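PDB 3WLA: oxidized polyvinyl alcohol hydrolase from Sphingopyxis, which hydrolyses beta-diketones such as 4,6-nonanedione and oxidized polyvinyl alcohol, the second step in breaking down polyvinyl alcohol. Local coordinates for residues A[260-263]-A[264-268]; A[329-332]-A[333-336]. All blocks are in the same frame, centred on the assembly; numbering follows the deposited sequence.

Contact 1: residues A[260-263]-A[264-268]; sequences TTQA and SSNYF
The two amides of Gln262 and Asn266 meet one helical turn apart, their planes 35° out of parallel. Gln262 NE2 donates a hydrogen bond to Asn266 OD1 over 2.9 Å; OD1 lies near the plane of the Gln262 amide, whereas NE2 stands well above that of the Asn266 carbonyl. This is a side-chain bridge between residues i and i+4 on a part of helix 257-269 buried in the alpha/beta-hydrolase fold, and both amides also face the C-terminal tail, where Gln262 NE2 has a second acceptor in Phe331 O. Gln262 reaches its partner because CG stands anti to the backbone N (chi1 177°) and the chain then bends at chi2, folding the amide back toward Asn266. Asn266 OD1 is held also by Arg330, and ND2 is bonded to the carbonyls of Pro212 and Lys214, so the amide is unlikely to flip.

The backbone keeps ordinary helical bonds, such as Tyr267 N to Ala263 O at 3.2 Å. Ser265, thought by similarity to belong to the charge relay system, turns its hydroxyl back along the helix and also bonds the backbone N of Phe331. Gln262 O thus takes a second donor besides Asn266 N: the latter, at 2.9 Å, comes nearly head-on to the carbonyl, while Ser265 OG, at 2.9 Å, approaches from 21° outside the carbonyl plane.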
ATOM      1  N   THR A 260       6.930  -7.862   9.864  1.00 27.12           N
ATOM      2  CA  THR A 260       6.918  -6.966   8.726  1.00 26.90           C
ATOM      3  C   THR A 260       6.374  -5.600   9.022  1.00 25.47           C
ATOM      4  O   THR A 260       6.852  -4.630   8.431  1.00 26.37           O
ATOM      5  CB  THR A 260       6.121  -7.518   7.518  1.00 25.41           C
ATOM      6  OG1 THR A 260       4.732  -7.505   7.835  1.00 24.26           O
ATOM      7  CG2 THR A 260       6.568  -8.905   7.201  1.00 26.56           C
ATOM      8  N   THR A 261       5.374  -5.487   9.883  1.00 25.88           N
ATOM      9  CA  THR A 261       4.864  -4.138  10.178  1.00 24.95           C
ATOM     10  C   THR A 261       5.794  -3.490  11.226  1.00 27.13           C
ATOM     11  O   THR A 261       5.854  -2.255  11.354  1.00 23.67           O
ATOM     12  CB  THR A 261       3.423  -4.166  10.661  1.00 26.11           C
ATOM     13  OG1 THR A 261       3.323  -5.039  11.797  1.00 25.48           O
ATOM     14  CG2 THR A 261       2.493  -4.713   9.533  1.00 22.64           C
ATOM     15  N   GLN A 262       6.554  -4.318  11.953  1.00 27.34           N
ATOM     16  CA  GLN A 262       7.509  -3.724  12.893  1.00 28.42           C
ATOM     17  C   GLN A 262       8.634  -3.093  12.048  1.00 27.96           C
ATOM     18  O   GLN A 262       8.992  -1.926  12.232  1.00 29.01           O
ATOM     19  CB  GLN A 262       8.144  -4.773  13.812  1.00 27.95           C
ATOM     20  CG  GLN A 262       9.210  -4.105  14.727  1.00 27.07           C
ATOM     21  CD  GLN A 262       8.531  -3.312  15.782  1.00 27.17           C
ATOM     22  OE1 GLN A 262       7.802  -3.873  16.611  1.00 29.29           O
ATOM     23  NE2 GLN A 262       8.716  -1.994  15.762  1.00 27.57           N
ATOM     24  N   ALA A 263       9.178  -3.880  11.126  1.00 27.73           N
ATOM     25  CA  ALA A 263      10.259  -3.423  10.290  1.00 26.44           C
ATOM     26  C   ALA A 263       9.857  -2.176   9.505  1.00 27.61           C
ATOM     27  O   ALA A 263      10.610  -1.221   9.444  1.00 25.35           O
ATOM     28  CB  ALA A 263      10.675  -4.508   9.360  1.00 25.99           C
ATOM     29  N   SER A 264       8.675  -2.185   8.884  1.00 26.33           N
ATOM     30  CA  SER A 264       8.270  -1.011   8.155  1.00 26.81           C
ATOM     31  C   SER A 264       8.110   0.158   9.107  1.00 27.62           C
ATOM     32  O   SER A 264       8.567   1.258   8.782  1.00 28.41           O
ATOM     33  CB  SER A 264       6.948  -1.253   7.365  1.00 28.20           C
ATOM     34  OG  SER A 264       5.842  -1.396   8.249  1.00 27.16           O
ATOM     35  N   SER A 265       7.502  -0.048  10.285  1.00 28.48           N
ATOM     36  CA  SER A 265       7.304   1.083  11.180  1.00 29.21           C
ATOM     37  C   SER A 265       8.660   1.687  11.608  1.00 30.80           C
ATOM     38  O   SER A 265       8.781   2.906  11.758  1.00 31.33           O
ATOM     39  CB  SER A 265       6.463   0.719  12.425  1.00 29.04           C
ATOM     40  OG  SER A 265       7.188  -0.005  13.418  1.00 29.90           O
ATOM     41  N   ASN A 266       9.659   0.835  11.805  1.00 31.01           N
ATOM     42  CA  ASN A 266      10.984   1.269  12.231  1.00 31.15           C
ATOM     43  C   ASN A 266      11.630   2.189  11.189  1.00 30.95           C
ATOM     44  O   ASN A 266      12.168   3.269  11.524  1.00 31.57           O
ATOM     45  CB  ASN A 266      11.890   0.062  12.445  1.00 30.16           C
ATOM     46  CG  ASN A 266      11.554  -0.720  13.721  1.00 27.66           C
ATOM     47  OD1 ASN A 266      10.752  -0.296  14.570  1.00 26.95           O
ATOM     48  ND2 ASN A 266      12.212  -1.860  13.869  1.00 30.54           N
ATOM     49  N   TYR A 267      11.589   1.753   9.945  1.00 28.42           N
ATOM     50  CA  TYR A 267      12.154   2.521   8.850  1.00 27.60           C
ATOM     51  C   TYR A 267      11.503   3.904   8.647  1.00 27.62           C
ATOM     52  O   TYR A 267      12.201   4.933   8.627  1.00 25.65           O
ATOM     53  CB  TYR A 267      12.041   1.738   7.539  1.00 26.97           C
ATOM     54  CG  TYR A 267      12.475   2.568   6.377  1.00 28.00           C
ATOM     55  CD1 TYR A 267      13.829   2.701   6.064  1.00 27.34           C
ATOM     56  CD2 TYR A 267      11.545   3.308   5.638  1.00 28.48           C
ATOM     57  CE1 TYR A 267      14.263   3.569   5.028  1.00 30.78           C
ATOM     58  CE2 TYR A 267      11.954   4.190   4.598  1.00 30.32           C
ATOM     59  CZ  TYR A 267      13.316   4.313   4.298  1.00 30.93           C
ATOM     60  OH  TYR A 267      13.714   5.155   3.274  1.00 31.81           O
ATOM     61  N   PHE A 268      10.176   3.934   8.467  1.00 26.20           N
ATOM     62  CA  PHE A 268       9.472   5.195   8.264  1.00 27.23           C
ATOM     63  C   PHE A 268       9.573   6.132   9.491  1.00 28.32           C
ATOM     64  O   PHE A 268       9.584   7.373   9.372  1.00 28.40           O
ATOM     65  CB  PHE A 268       8.007   4.919   7.959  1.00 27.37           C
ATOM     66  CG  PHE A 268       7.779   4.343   6.603  1.00 28.91           C
ATOM     67  CD1 PHE A 268       8.163   5.041   5.465  1.00 26.77           C
ATOM     68  CD2 PHE A 268       7.125   3.115   6.463  1.00 29.44           C
ATOM     69  CE1 PHE A 268       7.899   4.559   4.197  1.00 27.79           C
ATOM     70  CE2 PHE A 268       6.852   2.606   5.178  1.00 28.72           C
ATOM     71  CZ  PHE A 268       7.238   3.335   4.041  1.00 30.47           C
TER

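Contact 2: residues A[329-332]-A[333-336]; sequences GRFT and DHYK
Two aromatic rings only three residues apart, Phe331 and His334, stack on each other in a segment with no regular helix or strand. The chain turns back at Thr332 and Asp333, bringing the imidazole over one face of the phenyl ring as an offset stack, with centroids 4.1 Å apart and planes inclined at 29°. The overlap extends to the root of the phenylalanine: Phe331 CB sits 3.8 Å from the centroid of the His334 ring, over its face, in a CH-pi contact.

Both nitrogens of this imidazole are held, NE2 by Thr261 OG1 and ND1 by Asp333. His334 ND1 donates to Asp333 OD1 in a short, somewhat bent bond of 2.6 Å, with the carboxylate oxygen close to the imidazole plane, a His-carboxylate hydrogen bond that limits rotation of the ring. Asp333 takes its place because CG lies between its backbone N and carbonyl carbon (chi1 75°), which sets the carboxylate alongside Phe331, its plane only 3° from that of the phenyl ring; OD2 is bonded to Ser280. A water also spans the turn, accepting from Tyr335 N at 3.0 Å and donating weakly to Phe331 O.

The phenyl ring packs against Thr236 and Trp238 of strand 232-238 and Ala278 and Ser280 of strand 274-280. Cutting this side chain back to an alanine would keep CB over the imidazole but probably lose the ring stack and open a gap towards Trp238. Tyr335 lies against Pro259 of helix 257-269 and Val208 and Ala209 of helix 201-210.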
ATOM      1  N   GLY A 329       5.056   7.105  15.517  1.00 27.40           N
ATOM      2  CA  GLY A 329       6.305   6.368  15.649  1.00 28.60           C
ATOM      3  C   GLY A 329       6.275   4.860  15.347  1.00 30.25           C
ATOM      4  O   GLY A 329       5.331   4.380  14.677  1.00 30.55           O
ATOM      5  N   ARG A 330       7.271   4.109  15.843  1.00 27.38           N
ATOM      6  CA  ARG A 330       7.328   2.670  15.585  1.00 28.13           C
ATOM      7  C   ARG A 330       6.430   1.859  16.505  1.00 27.84           C
ATOM      8  O   ARG A 330       5.970   2.341  17.550  1.00 27.36           O
ATOM      9  CB  ARG A 330       8.762   2.162  15.725  1.00 26.90           C
ATOM     10  CG  ARG A 330       9.321   2.304  17.158  1.00 30.28           C
ATOM     11  CD  ARG A 330      10.753   1.764  17.321  1.00 29.25           C
ATOM     12  NE  ARG A 330      10.814   0.307  17.338  1.00 30.86           N
ATOM     13  CZ  ARG A 330      10.536  -0.466  18.387  1.00 33.22           C
ATOM     14  NH1 ARG A 330      10.174   0.089  19.544  1.00 31.87           N
ATOM     15  NH2 ARG A 330      10.632  -1.808  18.274  1.00 31.22           N
ATOM     16  N   PHE A 331       6.129   0.627  16.113  1.00 27.19           N
ATOM     17  CA  PHE A 331       5.316  -0.194  17.003  1.00 26.32           C
ATOM     18  C   PHE A 331       6.125  -0.535  18.291  1.00 27.81           C
ATOM     19  O   PHE A 331       7.310  -0.836  18.221  1.00 27.27           O
ATOM     20  CB  PHE A 331       4.915  -1.512  16.319  1.00 26.83           C
ATOM     21  CG  PHE A 331       3.802  -1.355  15.316  1.00 26.30           C
ATOM     22  CD1 PHE A 331       2.502  -1.212  15.723  1.00 27.31           C
ATOM     23  CD2 PHE A 331       4.080  -1.347  13.944  1.00 27.89           C
ATOM     24  CE1 PHE A 331       1.463  -1.066  14.775  1.00 26.55           C
ATOM     25  CE2 PHE A 331       3.073  -1.203  12.993  1.00 26.90           C
ATOM     26  CZ  PHE A 331       1.747  -1.061  13.404  1.00 24.72           C
ATOM     27  N   THR A 332       5.458  -0.497  19.439  1.00 28.71           N
ATOM     28  CA  THR A 332       6.096  -0.868  20.705  1.00 31.76           C
ATOM     29  C   THR A 332       5.335  -2.076  21.243  1.00 32.03           C
ATOM     30  O   THR A 332       5.787  -2.739  22.194  1.00 31.63           O
ATOM     31  CB  THR A 332       6.047   0.277  21.736  1.00 30.65           C
ATOM     32  OG1 THR A 332       4.688   0.601  22.033  1.00 30.13           O
ATOM     33  CG2 THR A 332       6.746   1.515  21.179  1.00 33.33           C
ATOM     34  N   ASP A 333       4.216  -2.420  20.580  1.00 30.93           N
ATOM     35  CA  ASP A 333       3.427  -3.568  21.021  1.00 29.73           C
ATOM     36  C   ASP A 333       3.630  -4.924  20.318  1.00 30.62           C
ATOM     37  O   ASP A 333       2.900  -5.880  20.611  1.00 31.65           O
ATOM     38  CB  ASP A 333       1.954  -3.215  21.014  1.00 30.17           C
ATOM     39  CG  ASP A 333       1.352  -3.177  19.571  1.00 28.79           C
ATOM     40  OD1 ASP A 333       2.131  -3.298  18.597  1.00 26.38           O
ATOM     41  OD2 ASP A 333       0.115  -3.001  19.466  1.00 28.96           O
ATOM     42  N   HIS A 334       4.597  -5.040  19.410  1.00 31.27           N
ATOM     43  CA  HIS A 334       4.847  -6.299  18.715  1.00 31.08           C
ATOM     44  C   HIS A 334       5.811  -7.246  19.459  1.00 35.25           C
ATOM     45  O   HIS A 334       5.607  -8.478  19.465  1.00 32.20           O
ATOM     46  CB  HIS A 334       5.399  -6.035  17.311  1.00 31.83           C
ATOM     47  CG  HIS A 334       4.391  -5.463  16.347  1.00 27.49           C
ATOM     48  ND1 HIS A 334       3.330  -4.685  16.752  1.00 27.55           N
ATOM     49  CD2 HIS A 334       4.290  -5.564  14.998  1.00 27.96           C
ATOM     50  CE1 HIS A 334       2.610  -4.333  15.695  1.00 25.62           C
ATOM     51  NE2 HIS A 334       3.176  -4.850  14.620  1.00 24.60           N
ATOM     52  N   TYR A 335       6.872  -6.682  20.057  1.00 37.28           N
ATOM     53  CA  TYR A 335       7.849  -7.494  20.797  1.00 38.99           C
ATOM     54  C   TYR A 335       8.066  -7.036  22.267  1.00 42.16           C
ATOM     55  O   TYR A 335       7.834  -5.868  22.627  1.00 41.35           O
ATOM     56  CB  TYR A 335       9.177  -7.514  20.046  1.00 35.68           C
ATOM     57  CG  TYR A 335       9.054  -8.070  18.631  1.00 36.72           C
ATOM     58  CD1 TYR A 335       9.241  -9.439  18.373  1.00 33.04           C
ATOM     59  CD2 TYR A 335       8.727  -7.233  17.555  1.00 32.09           C
ATOM     60  CE1 TYR A 335       9.113  -9.977  17.072  1.00 33.27           C
ATOM     61  CE2 TYR A 335       8.595  -7.773  16.250  1.00 34.61           C
ATOM     62  CZ  TYR A 335       8.792  -9.140  16.027  1.00 32.47           C
ATOM     63  OH  TYR A 335       8.666  -9.665  14.766  1.00 31.60           O
ATOM     64  N   LYS A 336       8.432  -8.002  23.110  1.00 45.79           N
ATOM     65  CA  LYS A 336       8.747  -7.756  24.526  1.00 49.67           C
ATOM     66  C   LYS A 336      10.192  -8.280  24.709  1.00 51.81           C
ATOM     67  O   LYS A 336      10.714  -8.991  23.786  1.00 52.03           O
ATOM     68  CB  LYS A 336       7.818  -8.532  25.467  1.00 48.68           C
ATOM     69  CG  LYS A 336       6.335  -8.392  25.153  1.00 52.02           C
ATOM     70  CD  LYS A 336       5.434  -9.337  26.028  1.00 50.86           C
ATOM     71  CE  LYS A 336       5.389  -8.924  27.524  1.00 50.66           C
ATOM     72  NZ  LYS A 336       4.458  -9.753  28.372  1.00 48.92           N
ATOM     73  OXT LYS A 336      10.784  -7.992  25.784  1.00 54.53           O
TER
HETATM   74  O   HOH W   1       9.474  -3.339  21.065  1.00 39.75           O
HETATM   75  O   HOH W   2       7.319  -3.877  19.200  1.00 27.17           O

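In the fold
From the N terminus, the chain builds most of the central sheet before reaching contact 1, which lies wholly within helix 257-269. Strand 274-280 and helix 292-304 follow, then the edge strand 325-328, and directly after it the C-terminal tail forms contact 2. The two are in series, neither nested nor crossing, and each is local, closing no long loop. Their centres are nonetheless only 10 Å apart, and they touch: Thr261 OG1, also bonded to Tyr257 O within the same helix, probably bonds His334 NE2 at 2.8 Å, and Thr261 O packs against Phe331 CD2. These contacts tie the tail that leaves edge strand 325-328 to helix 257-269.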